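Local atomic coordinates of erythrocyte membrane protein 1 (Plasmodium falciparum, PDB entry 2XU0), a protein that probably binds host cell-surface receptors as a variant surface adhesin of infected erythrocytes, the part described being its N-terminal segment and first Duffy-binding-like domain, involved in rosetting. Residues V25-Q36 against E416-Y426. The protein carries 10 engineered substitutions. Numbering follows the deposited sequence.
Sequences VLENIGIKIYNQ and EFYENLDKKSY
I29 and F417 have the nearest pair of CA atoms across two helices, 25-36 and 416-423, whose axes pass 10.0 Å apart at 133°, nearer antiparallel than parallel. A single knob-into-hole contact lays the N-terminal segment of PfEMP1 against the C-terminal part of the Duffy-binding-like domain. The knob is F417: its CG stands anti to the backbone N (chi1 -162°), which carries the ring across to helix 25-36, where L26, I29, G30 and I33 form the hole. I29 comes over one face of this ring with its CG2 branch, a CH-pi contact 3.6 Å from the centroid and 17° off the normal, and the two side chains cross at about a right angle. The L26 carbonyl O lies near the plane of the ring, at its edge, 3.7 Å from F417 CZ, while L26 CD2 touches the same end of the ring. I33 reaches F417 CD1 with CG1 and, by its CD1 methyl, the CB of E416. P310 and L313 also touch F417, tying the contact to the start of helix 311-338.

I29 does more than cover the ring. Its CG2 also packs 3.5 Å from N420 CB, and its CD1 meets L421 CD2. At the end of the interface beyond helix 416-423, V25 CG1 rests against CE2 of Y426, and both residues also touch L435 of helix 429-437. K32 and K424 extend toward each other tip to tip, their NZ atoms 3.9 Å apart, a proximity that probably costs some electrostatic energy. No hydrogen bond joins the two segments; the N420 amide instead turns back on its own helix, its ND2 donating to E416 O at 3.1 Å from the face of that carbonyl opposite to N420 N.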
loop_
_atom_site.group_PDB
_atom_site.type_symbol
_atom_site.label_atom_id
_atom_site.label_comp_id
_atom_site.label_asym_id
_atom_site.label_seq_id
_atom_site.Cartn_x
_atom_site.Cartn_y
_atom_site.Cartn_z
ATOM N N VAL A 25 5.579 -6.992 -10.870
ATOM C CA VAL A 25 5.253 -8.423 -11.022
ATOM C C VAL A 25 3.757 -8.675 -10.727
ATOM O O VAL A 25 3.110 -9.382 -11.481
ATOM C CB VAL A 25 6.210 -9.312 -10.183
ATOM C CG1 VAL A 25 5.701 -10.749 -10.051
ATOM C CG2 VAL A 25 7.629 -9.279 -10.770
ATOM N N LEU A 26 3.201 -8.039 -9.687
ATOM C CA LEU A 26 1.796 -8.265 -9.330
ATOM C C LEU A 26 0.869 -7.673 -10.375
ATOM O O LEU A 26 -0.138 -8.299 -10.701
ATOM C CB LEU A 26 1.460 -7.742 -7.900
ATOM C CG LEU A 26 2.264 -8.322 -6.710
ATOM C CD1 LEU A 26 2.123 -7.435 -5.459
ATOM C CD2 LEU A 26 1.875 -9.735 -6.402
ATOM N N GLU A 27 1.192 -6.469 -10.887
ATOM C CA GLU A 27 0.434 -5.782 -11.948
ATOM C C GLU A 27 0.394 -6.676 -13.211
ATOM O O GLU A 27 -0.645 -6.784 -13.890
ATOM C CB GLU A 27 1.123 -4.458 -12.319
ATOM C CG GLU A 27 0.745 -3.279 -11.441
ATOM C CD GLU A 27 -0.550 -2.604 -11.818
ATOM O OE1 GLU A 27 -1.359 -3.213 -12.550
ATOM O OE2 GLU A 27 -0.788 -1.488 -11.316
ATOM N N ASN A 28 1.502 -7.331 -13.495
ATOM C CA ASN A 28 1.554 -8.224 -14.644
ATOM C C ASN A 28 0.666 -9.447 -14.492
ATOM O O ASN A 28 0.039 -9.867 -15.466
ATOM C CB ASN A 28 2.956 -8.535 -15.074
ATOM C CG ASN A 28 3.586 -7.381 -15.810
ATOM O OD1 ASN A 28 3.065 -6.904 -16.820
ATOM N ND2 ASN A 28 4.692 -6.879 -15.301
ATOM N N ILE A 29 0.527 -9.957 -13.269
ATOM C CA ILE A 29 -0.394 -11.075 -13.052
ATOM C C ILE A 29 -1.825 -10.539 -13.037
ATOM O O ILE A 29 -2.697 -11.173 -13.608
ATOM C CB ILE A 29 -0.014 -11.944 -11.816
ATOM C CG1 ILE A 29 1.400 -12.516 -11.985
ATOM C CG2 ILE A 29 -1.050 -13.057 -11.610
ATOM C CD1 ILE A 29 2.053 -12.997 -10.665
ATOM N N GLY A 30 -2.023 -9.332 -12.482
ATOM C CA GLY A 30 -3.312 -8.642 -12.455
ATOM C C GLY A 30 -3.927 -8.450 -13.832
ATOM O O GLY A 30 -5.144 -8.585 -13.990
ATOM N N ILE A 31 -3.099 -8.110 -14.830
ATOM C CA ILE A 31 -3.505 -7.940 -16.240
ATOM C C ILE A 31 -4.103 -9.251 -16.731
ATOM O O ILE A 31 -5.141 -9.229 -17.385
ATOM C CB ILE A 31 -2.284 -7.597 -17.167
ATOM C CG1 ILE A 31 -1.789 -6.197 -16.933
ATOM C CG2 ILE A 31 -2.657 -7.775 -18.667
ATOM C CD1 ILE A 31 -0.647 -5.857 -17.759
ATOM N N LYS A 32 -3.411 -10.386 -16.466
ATOM C CA LYS A 32 -3.880 -11.698 -16.906
ATOM C C LYS A 32 -5.228 -12.026 -16.266
ATOM O O LYS A 32 -6.136 -12.437 -16.982
ATOM C CB LYS A 32 -2.854 -12.791 -16.605
ATOM C CG LYS A 32 -1.544 -12.647 -17.342
ATOM C CD LYS A 32 -0.846 -14.005 -17.441
ATOM C CE LYS A 32 0.441 -13.944 -18.229
ATOM N NZ LYS A 32 1.562 -13.374 -17.429
ATOM N N ILE A 33 -5.381 -11.771 -14.943
ATOM C CA ILE A 33 -6.642 -12.001 -14.231
ATOM C C ILE A 33 -7.792 -11.154 -14.830
ATOM O O ILE A 33 -8.882 -11.674 -15.086
ATOM C CB ILE A 33 -6.482 -11.784 -12.699
ATOM C CG1 ILE A 33 -5.358 -12.646 -12.091
ATOM C CG2 ILE A 33 -7.813 -11.940 -11.945
ATOM C CD1 ILE A 33 -5.385 -14.227 -12.399
ATOM N N TYR A 34 -7.529 -9.864 -15.062
ATOM C CA TYR A 34 -8.502 -8.942 -15.635
ATOM C C TYR A 34 -8.922 -9.445 -17.025
ATOM O O TYR A 34 -10.114 -9.464 -17.324
ATOM C CB TYR A 34 -7.935 -7.505 -15.685
ATOM C CG TYR A 34 -8.808 -6.526 -16.442
ATOM C CD1 TYR A 34 -8.509 -6.165 -17.756
ATOM C CD2 TYR A 34 -9.983 -6.030 -15.881
ATOM C CE1 TYR A 34 -9.329 -5.288 -18.471
ATOM C CE2 TYR A 34 -10.822 -5.170 -16.594
ATOM C CZ TYR A 34 -10.489 -4.804 -17.891
ATOM O OH TYR A 34 -11.300 -3.949 -18.593
ATOM N N ASN A 35 -7.943 -9.843 -17.852
ATOM C CA ASN A 35 -8.166 -10.382 -19.205
ATOM C C ASN A 35 -9.052 -11.625 -19.203
ATOM O O ASN A 35 -9.971 -11.699 -20.012
ATOM C CB ASN A 35 -6.845 -10.675 -19.900
ATOM C CG ASN A 35 -6.159 -9.452 -20.425
ATOM O OD1 ASN A 35 -6.761 -8.398 -20.595
ATOM N ND2 ASN A 35 -4.864 -9.567 -20.693
ATOM N N GLN A 36 -8.821 -12.567 -18.269
ATOM C CA GLN A 36 -9.659 -13.771 -18.148
ATOM C C GLN A 36 -11.093 -13.387 -17.828
ATOM O O GLN A 36 -12.023 -13.963 -18.385
ATOM C CB GLN A 36 -9.145 -14.716 -17.039
ATOM C CG GLN A 36 -7.947 -15.576 -17.434
ATOM C CD GLN A 36 -7.184 -16.092 -16.225
ATOM O OE1 GLN A 36 -5.957 -16.002 -16.161
ATOM N NE2 GLN A 36 -7.878 -16.639 -15.228
ATOM N N GLU A 416 -6.768 -18.303 -9.028
ATOM C CA GLU A 416 -5.993 -18.134 -10.273
ATOM C C GLU A 416 -4.746 -17.290 -10.072
ATOM O O GLU A 416 -3.725 -17.585 -10.701
ATOM C CB GLU A 416 -6.832 -17.549 -11.415
ATOM C CG GLU A 416 -7.808 -18.518 -12.063
ATOM C CD GLU A 416 -7.211 -19.579 -12.972
ATOM O OE1 GLU A 416 -7.846 -20.648 -13.122
ATOM O OE2 GLU A 416 -6.121 -19.343 -13.544
ATOM N N PHE A 417 -4.820 -16.226 -9.217
ATOM C CA PHE A 417 -3.645 -15.363 -8.981
ATOM C C PHE A 417 -2.506 -16.145 -8.333
ATOM O O PHE A 417 -1.377 -16.096 -8.815
ATOM C CB PHE A 417 -4.000 -14.142 -8.124
ATOM C CG PHE A 417 -2.965 -13.056 -8.238
ATOM C CD1 PHE A 417 -3.197 -11.934 -9.029
ATOM C CD2 PHE A 417 -1.788 -13.111 -7.493
ATOM C CE1 PHE A 417 -2.254 -10.917 -9.106
ATOM C CE2 PHE A 417 -0.841 -12.093 -7.576
ATOM C CZ PHE A 417 -1.071 -11.016 -8.400
ATOM N N TYR A 418 -2.806 -16.862 -7.245
ATOM C CA TYR A 418 -1.815 -17.679 -6.541
ATOM C C TYR A 418 -1.310 -18.819 -7.458
ATOM O O TYR A 418 -0.132 -19.153 -7.373
ATOM C CB TYR A 418 -2.307 -18.132 -5.154
ATOM C CG TYR A 418 -2.268 -17.019 -4.124
ATOM C CD1 TYR A 418 -1.072 -16.642 -3.517
ATOM C CD2 TYR A 418 -3.431 -16.361 -3.733
ATOM C CE1 TYR A 418 -1.030 -15.601 -2.581
ATOM C CE2 TYR A 418 -3.405 -15.342 -2.779
ATOM C CZ TYR A 418 -2.201 -14.958 -2.214
ATOM O OH TYR A 418 -2.170 -13.929 -1.298
ATOM N N GLU A 419 -2.152 -19.300 -8.425
ATOM C CA GLU A 419 -1.752 -20.307 -9.434
ATOM C C GLU A 419 -0.600 -19.691 -10.270
ATOM O O GLU A 419 0.433 -20.324 -10.446
ATOM C CB GLU A 419 -2.948 -20.668 -10.359
ATOM C CG GLU A 419 -3.366 -22.130 -10.324
ATOM C CD GLU A 419 -4.828 -22.391 -10.005
ATOM O OE1 GLU A 419 -5.704 -21.933 -10.776
ATOM O OE2 GLU A 419 -5.099 -23.100 -9.010
ATOM N N ASN A 420 -0.763 -18.427 -10.716
ATOM C CA ASN A 420 0.244 -17.696 -11.487
ATOM C C ASN A 420 1.534 -17.407 -10.734
ATOM O O ASN A 420 2.584 -17.433 -11.357
ATOM C CB ASN A 420 -0.327 -16.420 -12.075
ATOM C CG ASN A 420 -0.995 -16.657 -13.394
ATOM O OD1 ASN A 420 -0.348 -16.642 -14.448
ATOM N ND2 ASN A 420 -2.297 -16.930 -13.359
ATOM N N LEU A 421 1.468 -17.093 -9.420
ATOM C CA LEU A 421 2.654 -16.843 -8.583
ATOM C C LEU A 421 3.499 -18.103 -8.507
ATOM O O LEU A 421 4.728 -18.030 -8.542
ATOM C CB LEU A 421 2.260 -16.452 -7.139
ATOM C CG LEU A 421 1.904 -15.016 -6.861
ATOM C CD1 LEU A 421 1.388 -14.885 -5.458
ATOM C CD2 LEU A 421 3.111 -14.087 -7.073
ATOM N N ASP A 422 2.823 -19.243 -8.355
ATOM C CA ASP A 422 3.413 -20.579 -8.292
ATOM C C ASP A 422 4.113 -20.941 -9.594
ATOM O O ASP A 422 5.236 -21.431 -9.531
ATOM C CB ASP A 422 2.348 -21.627 -7.956
ATOM C CG ASP A 422 2.869 -23.048 -7.994
ATOM O OD1 ASP A 422 3.527 -23.465 -7.018
ATOM O OD2 ASP A 422 2.583 -23.756 -8.984
ATOM N N LYS A 423 3.465 -20.691 -10.762
ATOM C CA LYS A 423 4.010 -20.942 -12.101
ATOM C C LYS A 423 5.347 -20.233 -12.268
ATOM O O LYS A 423 6.273 -20.800 -12.847
ATOM C CB LYS A 423 3.021 -20.514 -13.203
ATOM C CG LYS A 423 2.058 -21.628 -13.601
ATOM C CD LYS A 423 0.992 -21.142 -14.576
ATOM C CE LYS A 423 -0.203 -22.063 -14.607
ATOM N NZ LYS A 423 -1.387 -21.391 -15.199
ATOM N N LYS A 424 5.459 -19.014 -11.700
ATOM C CA LYS A 424 6.689 -18.232 -11.654
ATOM C C LYS A 424 7.473 -18.707 -10.398
ATOM O O LYS A 424 7.080 -19.704 -9.795
ATOM C CB LYS A 424 6.358 -16.736 -11.683
ATOM C CG LYS A 424 5.489 -16.386 -12.887
ATOM C CD LYS A 424 5.046 -14.928 -12.939
ATOM C CE LYS A 424 4.341 -14.600 -14.241
ATOM N NZ LYS A 424 3.029 -15.297 -14.375
ATOM N N SER A 425 8.585 -18.091 -10.022
ATOM C CA SER A 425 9.318 -18.647 -8.861
ATOM C C SER A 425 8.690 -18.485 -7.430
ATOM O O SER A 425 9.085 -19.194 -6.492
ATOM C CB SER A 425 10.772 -18.173 -8.870
ATOM O OG SER A 425 10.900 -16.762 -8.965
ATOM N N TYR A 426 7.652 -17.646 -7.314
ATOM C CA TYR A 426 7.054 -17.125 -6.086
ATOM C C TYR A 426 6.298 -18.000 -5.073
ATOM O O TYR A 426 5.863 -17.467 -4.057
ATOM C CB TYR A 426 6.424 -15.757 -6.344
ATOM C CG TYR A 426 7.226 -14.991 -7.378
ATOM C CD1 TYR A 426 8.546 -14.617 -7.131
ATOM C CD2 TYR A 426 6.714 -14.754 -8.649
ATOM C CE1 TYR A 426 9.327 -14.020 -8.118
ATOM C CE2 TYR A 426 7.473 -14.111 -9.628
ATOM C CZ TYR A 426 8.785 -13.762 -9.362
ATOM O OH TYR A 426 9.549 -13.132 -10.321
#